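Local coordinates for protein epoxide hydrolase (Aspergillus niger, PDB 3G02) that probably hydrolyses epoxides to vicinal diols, as an enantioselective variant of an alpha/beta-hydrolase-fold enzyme obtained by directed evolution, at residues A[108-120]-A[186-199]. The protein carries 9 engineered substitutions. Sequence-based numbering, arbitrary orientation. Where two conformers were deposited one is given.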
ATOM      1  N   ASP A 108     -39.592  26.039  -7.376  1.00 23.80           N
ATOM      2  CA  ASP A 108     -39.363  25.205  -8.562  1.00 23.17           C
ATOM      3  C   ASP A 108     -37.902  24.758  -8.728  1.00 22.32           C
ATOM      4  O   ASP A 108     -37.544  24.157  -9.748  1.00 22.10           O
ATOM      5  CB  ASP A 108     -39.865  25.911  -9.834  1.00 23.85           C
ATOM      6  CG  ASP A 108     -39.098  27.191 -10.150  1.00 24.95           C
ATOM      7  OD1 ASP A 108     -39.166  27.643 -11.314  1.00 27.06           O
ATOM      8  OD2 ASP A 108     -38.433  27.751  -9.252  1.00 27.48           O
ATOM      9  N   ALA A 109     -37.076  25.042  -7.720  1.00 21.14           N
ATOM     10  CA  ALA A 109     -35.637  24.752  -7.776  1.00 19.99           C
ATOM     11  C   ALA A 109     -35.351  23.258  -7.881  1.00 19.13           C
ATOM     12  O   ALA A 109     -35.952  22.455  -7.167  1.00 19.08           O
ATOM     13  CB  ALA A 109     -34.927  25.344  -6.573  1.00 20.08           C
ATOM     14  N   VAL A 110     -34.435  22.897  -8.777  1.00 17.94           N
ATOM     15  CA  VAL A 110     -34.061  21.499  -8.989  1.00 16.95           C
ATOM     16  C   VAL A 110     -33.087  21.040  -7.899  1.00 16.03           C
ATOM     17  O   VAL A 110     -32.010  21.618  -7.749  1.00 16.08           O
ATOM     18  CB  VAL A 110     -33.408  21.272 -10.378  1.00 17.00           C
ATOM     19  CG1 VAL A 110     -33.170  19.784 -10.621  1.00 17.09           C
ATOM     20  CG2 VAL A 110     -34.262  21.869 -11.491  1.00 17.41           C
ATOM     21  N   PRO A 111     -33.461  20.003  -7.127  1.00 14.89           N
ATOM     22  CA  PRO A 111     -32.539  19.483  -6.114  1.00 14.31           C
ATOM     23  C   PRO A 111     -31.417  18.644  -6.721  1.00 13.51           C
ATOM     24  O   PRO A 111     -31.677  17.704  -7.471  1.00 13.45           O
ATOM     25  CB  PRO A 111     -33.434  18.591  -5.246  1.00 14.24           C
ATOM     26  CG  PRO A 111     -34.864  18.879  -5.702  1.00 14.50           C
ATOM     27  CD  PRO A 111     -34.743  19.276  -7.120  1.00 15.15           C
ATOM     28  N   ILE A 112     -30.174  19.000  -6.400  1.00 12.77           N
ATOM     29  CA  ILE A 112     -29.012  18.244  -6.864  1.00 12.22           C
ATOM     30  C   ILE A 112     -28.111  17.939  -5.673  1.00 11.52           C
ATOM     31  O   ILE A 112     -27.822  18.824  -4.870  1.00 11.99           O
ATOM     32  CB  ILE A 112     -28.186  19.016  -7.938  1.00 12.22           C
ATOM     33  CG1 ILE A 112     -29.080  19.540  -9.069  1.00 12.53           C
ATOM     34  CG2 ILE A 112     -27.086  18.121  -8.523  1.00 12.83           C
ATOM     35  CD1 ILE A 112     -28.384  20.535  -9.992  1.00 12.28           C
ATOM     36  N   ALA A 113     -27.685  16.681  -5.562  1.00 11.00           N
ATOM     37  CA  ALA A 113     -26.613  16.321  -4.631  1.00 10.23           C
ATOM     38  C   ALA A 113     -25.365  16.007  -5.436  1.00  9.92           C
ATOM     39  O   ALA A 113     -25.423  15.276  -6.421  1.00  9.82           O
ATOM     40  CB  ALA A 113     -27.004  15.128  -3.762  1.00 10.58           C
ATOM     41  N   LEU A 114     -24.244  16.574  -5.004  1.00  9.47           N
ATOM     42  CA  LEU A 114     -22.970  16.397  -5.692  1.00  9.27           C
ATOM     43  C   LEU A 114     -22.055  15.585  -4.786  1.00  8.97           C
ATOM     44  O   LEU A 114     -21.841  15.948  -3.630  1.00  8.56           O
ATOM     45  CB  LEU A 114     -22.349  17.756  -6.048  1.00  9.76           C
ATOM     46  CG  LEU A 114     -23.224  18.665  -6.932  1.00 10.60           C
ATOM     47  CD1 LEU A 114     -24.021  19.650  -6.090  1.00 11.54           C
ATOM     48  CD2 LEU A 114     -22.385  19.415  -7.956  1.00 11.39           C
ATOM     49  N   LEU A 115     -21.535  14.488  -5.329  1.00  8.49           N
ATOM     50  CA  LEU A 115     -20.882  13.456  -4.527  1.00  8.36           C
ATOM     51  C   LEU A 115     -19.394  13.314  -4.798  1.00  7.96           C
ATOM     52  O   LEU A 115     -18.981  13.008  -5.922  1.00  7.89           O
ATOM     53  CB  LEU A 115     -21.564  12.100  -4.729  1.00  8.41           C
ATOM     54  CG  LEU A 115     -23.083  12.022  -4.548  1.00  8.65           C
ATOM     55  CD1 LEU A 115     -23.528  10.577  -4.704  1.00  9.10           C
ATOM     56  CD2 LEU A 115     -23.515  12.569  -3.195  1.00  9.14           C
ATOM     57  N   HIS A 116     -18.608  13.521  -3.744  1.00  7.57           N
ATOM     58  CA  HIS A 116     -17.159  13.379  -3.798  1.00  7.78           C
ATOM     59  C   HIS A 116     -16.728  11.911  -3.701  1.00  7.70           C
ATOM     60  O   HIS A 116     -17.552  11.008  -3.531  1.00  7.81           O
ATOM     61  CB  HIS A 116     -16.525  14.217  -2.673  1.00  7.72           C
ATOM     62  CG  HIS A 116     -16.605  13.582  -1.317  1.00  8.05           C
ATOM     63  ND1 HIS A 116     -17.532  13.951  -0.363  1.00  9.64           N
ATOM     64  CD2 HIS A 116     -15.860  12.602  -0.756  1.00  6.05           C
ATOM     65  CE1 HIS A 116     -17.355  13.218   0.726  1.00  5.41           C
ATOM     66  NE2 HIS A 116     -16.348  12.389   0.510  1.00  9.56           N
ATOM     67  N   GLY A 117     -15.422  11.684  -3.803  1.00  7.47           N
ATOM     68  CA  GLY A 117     -14.836  10.369  -3.568  1.00  7.19           C
ATOM     69  C   GLY A 117     -13.584  10.500  -2.719  1.00  6.75           C
ATOM     70  O   GLY A 117     -13.475  11.405  -1.877  1.00  6.90           O
ATOM     71  N   TRP A 118     -12.636   9.591  -2.940  1.00  6.70           N
ATOM     72  CA  TRP A 118     -11.387   9.560  -2.182  1.00  6.51           C
ATOM     73  C   TRP A 118     -10.247   9.944  -3.120  1.00  6.60           C
ATOM     74  O   TRP A 118     -10.200   9.449  -4.242  1.00  6.39           O
ATOM     75  CB  TRP A 118     -11.150   8.146  -1.625  1.00  6.71           C
ATOM     76  CG  TRP A 118      -9.953   8.072  -0.713  1.00  6.23           C
ATOM     77  CD1 TRP A 118      -9.961   8.098   0.654  1.00  6.77           C
ATOM     78  CD2 TRP A 118      -8.572   7.982  -1.104  1.00  6.33           C
ATOM     79  NE1 TRP A 118      -8.674   8.037   1.140  1.00  6.29           N
ATOM     80  CE2 TRP A 118      -7.804   7.963   0.081  1.00  6.21           C
ATOM     81  CE3 TRP A 118      -7.912   7.915  -2.342  1.00  6.77           C
ATOM     82  CZ2 TRP A 118      -6.407   7.893   0.064  1.00  6.31           C
ATOM     83  CZ3 TRP A 118      -6.524   7.836  -2.360  1.00  6.21           C
ATOM     84  CH2 TRP A 118      -5.787   7.826  -1.162  1.00  6.48           C
ATOM     85  N   PRO A 119      -9.285  10.777  -2.659  1.00  6.45           N
ATOM     86  CA  PRO A 119      -9.108  11.379  -1.341  1.00  6.76           C
ATOM     87  C   PRO A 119      -9.721  12.768  -1.253  1.00  7.08           C
ATOM     88  O   PRO A 119      -9.132  13.677  -0.656  1.00  7.89           O
ATOM     89  CB  PRO A 119      -7.591  11.473  -1.228  1.00  6.33           C
ATOM     90  CG  PRO A 119      -7.153  11.802  -2.635  1.00  6.37           C
ATOM     91  CD  PRO A 119      -8.170  11.138  -3.561  1.00  6.55           C
ATOM     92  N   GLY A 120     -10.902  12.921  -1.836  1.00  7.25           N
ATOM     93  CA  GLY A 120     -11.601  14.193  -1.821  1.00  7.37           C
ATOM     94  C   GLY A 120     -12.532  14.392  -0.643  1.00  7.47           C
ATOM     95  O   GLY A 120     -12.456  13.692   0.375  1.00  6.96           O
ATOM     96  N   GLY A 186     -38.214  14.176  -6.083  1.00 17.48           N
ATOM     97  CA  GLY A 186     -37.205  14.019  -7.121  1.00 16.57           C
ATOM     98  C   GLY A 186     -35.946  14.829  -6.908  1.00 15.93           C
ATOM     99  O   GLY A 186     -35.998  15.976  -6.467  1.00 16.17           O
ATOM    100  N   TYR A 187     -34.811  14.215  -7.224  1.00 15.10           N
ATOM    101  CA  TYR A 187     -33.526  14.911  -7.205  1.00 14.58           C
ATOM    102  C   TYR A 187     -32.604  14.344  -8.275  1.00 14.10           C
ATOM    103  O   TYR A 187     -32.843  13.257  -8.805  1.00 14.32           O
ATOM    104  CB  TYR A 187     -32.863  14.836  -5.822  1.00 14.35           C
ATOM    105  CG  TYR A 187     -32.584  13.430  -5.329  1.00 14.50           C
ATOM    106  CD1 TYR A 187     -31.436  12.741  -5.728  1.00 13.48           C
ATOM    107  CD2 TYR A 187     -33.462  12.794  -4.458  1.00 14.03           C
ATOM    108  CE1 TYR A 187     -31.179  11.449  -5.278  1.00 13.77           C
ATOM    109  CE2 TYR A 187     -33.209  11.506  -3.994  1.00 14.22           C
ATOM    110  CZ  TYR A 187     -32.070  10.842  -4.412  1.00 14.23           C
ATOM    111  OH  TYR A 187     -31.821   9.567  -3.962  1.00 14.21           O
ATOM    112  N   ILE A 188     -31.547  15.097  -8.581  1.00 13.74           N
ATOM    113  CA  ILE A 188     -30.521  14.674  -9.522  1.00 13.55           C
ATOM    114  C   ILE A 188     -29.218  14.456  -8.755  1.00 12.77           C
ATOM    115  O   ILE A 188     -28.954  15.140  -7.765  1.00 12.81           O
ATOM    116  CB  ILE A 188     -30.323  15.723 -10.648  1.00 13.29           C
ATOM    117  CG1 ILE A 188     -31.610  15.852 -11.473  1.00 13.92           C
ATOM    118  CG2 ILE A 188     -29.143  15.357 -11.552  1.00 13.85           C
ATOM    119  CD1 ILE A 188     -31.585  16.972 -12.488  1.00 14.31           C
ATOM    120  N   ILE A 189     -28.431  13.484  -9.212  1.00 12.50           N
ATOM    121  CA  ILE A 189     -27.106  13.223  -8.650  1.00 12.43           C
ATOM    122  C   ILE A 189     -26.020  13.607  -9.646  1.00 11.95           C
ATOM    123  O   ILE A 189     -26.094  13.248 -10.819  1.00 12.29           O
ATOM    124  CB  ILE A 189     -26.936  11.732  -8.257  1.00 12.43           C
ATOM    125  CG1 ILE A 189     -27.901  11.352  -7.128  1.00 13.00           C
ATOM    126  CG2 ILE A 189     -25.479  11.419  -7.863  1.00 12.61           C
ATOM    127  CD1 ILE A 189     -27.701  12.128  -5.825  1.00 13.15           C
ATOM    128  N   GLN A 190     -25.023  14.346  -9.160  1.00 11.51           N
ATOM    129  CA  GLN A 190     -23.775  14.558  -9.875  1.00 11.00           C
ATOM    130  C   GLN A 190     -22.727  13.796  -9.074  1.00 10.51           C
ATOM    131  O   GLN A 190     -22.670  13.926  -7.855  1.00 10.38           O
ATOM    132  CB  GLN A 190     -23.420  16.048  -9.916  1.00 10.97           C
ATOM    133  CG  GLN A 190     -22.483  16.459 -11.058  1.00 11.15           C
ATOM    134  CD  GLN A 190     -21.087  15.874 -10.937  1.00 11.19           C
ATOM    135  OE1 GLN A 190     -20.595  15.208 -11.852  1.00 12.01           O
ATOM    136  NE2 GLN A 190     -20.441  16.124  -9.808  1.00 10.14           N
ATOM    137  N   GLY A 191     -21.932  12.975  -9.750  1.00  9.86           N
ATOM    138  CA  GLY A 191     -20.924  12.179  -9.058  1.00  9.55           C
ATOM    139  C   GLY A 191     -19.627  12.008  -9.815  1.00  9.01           C
ATOM    140  O   GLY A 191     -19.599  12.009 -11.047  1.00  9.26           O
ATOM    141  N   GLY A 192     -18.546  11.881  -9.050  1.00  8.60           N
ATOM    142  CA  GLY A 192     -17.235  11.507  -9.564  1.00  8.51           C
ATOM    143  C   GLY A 192     -16.622  10.498  -8.613  1.00  8.28           C
ATOM    144  O   GLY A 192     -17.081  10.356  -7.477  1.00  8.12           O
ATOM    145  N   ASP A 193     -15.597   9.792  -9.084  1.00  7.82           N
ATOM    146  CA  ASP A 193     -14.863   8.832  -8.263  1.00  7.88           C
ATOM    147  C   ASP A 193     -15.821   7.830  -7.597  1.00  8.28           C
ATOM    148  O   ASP A 193     -16.750   7.335  -8.245  1.00  8.29           O
ATOM    149  CB  ASP A 193     -13.999   9.579  -7.244  1.00  7.46           C
ATOM    150  CG  ASP A 193     -12.846   8.749  -6.754  1.00  7.89           C
ATOM    151  OD1 ASP A 193     -11.922   8.515  -7.554  1.00  7.90           O
ATOM    152  OD2 ASP A 193     -12.875   8.317  -5.585  1.00  7.38           O
ATOM    153  N   ILE A 194     -15.614   7.530  -6.315  1.00  8.44           N
ATOM    154  CA  ILE A 194     -16.500   6.616  -5.590  1.00  8.94           C
ATOM    155  C   ILE A 194     -17.938   7.139  -5.621  1.00  9.20           C
ATOM    156  O   ILE A 194     -18.884   6.364  -5.758  1.00  9.18           O
ATOM    157  CB  ILE A 194     -16.004   6.377  -4.150  1.00  8.85           C
ATOM    158  CG1 ILE A 194     -14.663   5.638  -4.185  1.00  9.07           C
ATOM    159  CG2 ILE A 194     -17.034   5.581  -3.329  1.00  9.37           C
ATOM    160  CD1 ILE A 194     -13.877   5.701  -2.885  1.00  9.77           C
ATOM    161  N   GLY A 195     -18.087   8.460  -5.547  1.00  9.22           N
ATOM    162  CA  GLY A 195     -19.397   9.098  -5.668  1.00  9.57           C
ATOM    163  C   GLY A 195     -20.151   8.742  -6.940  1.00  9.91           C
ATOM    164  O   GLY A 195     -21.381   8.767  -6.949  1.00 10.07           O
ATOM    165  N   SER A 196     -19.421   8.439  -8.015  0.50  9.86           N
ATOM    166  CA  SER A 196     -20.044   7.983  -9.261  0.50  9.78           C
ATOM    167  C   SER A 196     -20.772   6.670  -9.043  0.50 10.22           C
ATOM    168  O   SER A 196     -21.916   6.511  -9.475  0.50 10.09           O
ATOM    169  CB  SER A 196     -19.016   7.819 -10.382  0.50  9.90           C
ATOM    170  OG  SER A 196     -18.671   9.065 -10.952  0.50  8.79           O
ATOM    171  N   PHE A 197     -20.111   5.732  -8.365  1.00 10.47           N
ATOM    172  CA  PHE A 197     -20.716   4.426  -8.130  1.00 11.02           C
ATOM    173  C   PHE A 197     -21.911   4.545  -7.193  1.00 11.09           C
ATOM    174  O   PHE A 197     -22.934   3.905  -7.424  1.00 10.99           O
ATOM    175  CB  PHE A 197     -19.720   3.366  -7.643  1.00 11.70           C
ATOM    176  CG  PHE A 197     -20.224   1.960  -7.836  1.00 13.46           C
ATOM    177  CD1 PHE A 197     -19.964   1.271  -9.018  1.00 15.29           C
ATOM    178  CD2 PHE A 197     -21.007   1.347  -6.860  1.00 14.15           C
ATOM    179  CE1 PHE A 197     -20.453  -0.021  -9.213  1.00 16.92           C
ATOM    180  CE2 PHE A 197     -21.498   0.050  -7.042  1.00 15.59           C
ATOM    181  CZ  PHE A 197     -21.220  -0.630  -8.220  1.00 15.37           C
ATOM    182  N   VAL A 198     -21.789   5.376  -6.159  1.00 10.78           N
ATOM    183  CA  VAL A 198     -22.935   5.709  -5.308  1.00 10.92           C
ATOM    184  C   VAL A 198     -24.056   6.300  -6.170  1.00 11.15           C
ATOM    185  O   VAL A 198     -25.214   5.883  -6.059  1.00 11.35           O
ATOM    186  CB  VAL A 198     -22.541   6.663  -4.160  1.00 10.71           C
ATOM    187  CG1 VAL A 198     -23.757   7.055  -3.318  1.00 10.61           C
ATOM    188  CG2 VAL A 198     -21.486   6.011  -3.275  1.00 11.29           C
ATOM    189  N   GLY A 199     -23.701   7.235  -7.052  1.00 11.19           N
ATOM    190  CA  GLY A 199     -24.661   7.816  -7.996  1.00 11.71           C
ATOM    191  C   GLY A 199     -25.321   6.801  -8.918  1.00 12.16           C
ATOM    192  O   GLY A 199     -26.522   6.893  -9.191  1.00 12.50           O
TER
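Strand 110-115 pairs in parallel with strand 187-191 in the central sheet of the alpha/beta hydrolase fold, next to the turn that carries D193, the predicted nucleophile. Backbone hydrogen bonds alternate along the pair, from I188 N to P111 O, A113 N to I188 O, Q190 N to A113 O and L115 N to Q190 O, and a weak one from G192 N to L115 O extends them.

Apolar packing differs on the two faces. On one, A113 CB meets I189 CD1 at 3.7 Å. L115 inserts CD1 between sheet and helix, 3.8 Å from both I189 CG2 and V198 CG1. On the other, L114 CG lies 4.0 Å from Q190 CB, while Q190, bent at chi2, directs OE1 to N215 and H213.

Beyond the strands, G191-G192-D193-I194-G195 matches a nucleophile elbow, with D193 strained (phi 53°, psi -136°). G195 faces the carbonyl oxygens of L115 and H116 with no side chain between, which lets the helix start close to them. D193 lies beside H375, and W118 beside Y315. W118 N and I194 N probably form the oxyanion hole, the former from the H116-P119 loop with its cis peptide before P119. With D193 CG anti to the backbone N (chi1 -157°), OD2 accepts W118 N at 2.9 Å and the next amide in its own chain segment, I194 N, at 2.9 Å, from opposite faces of the carboxylate plane.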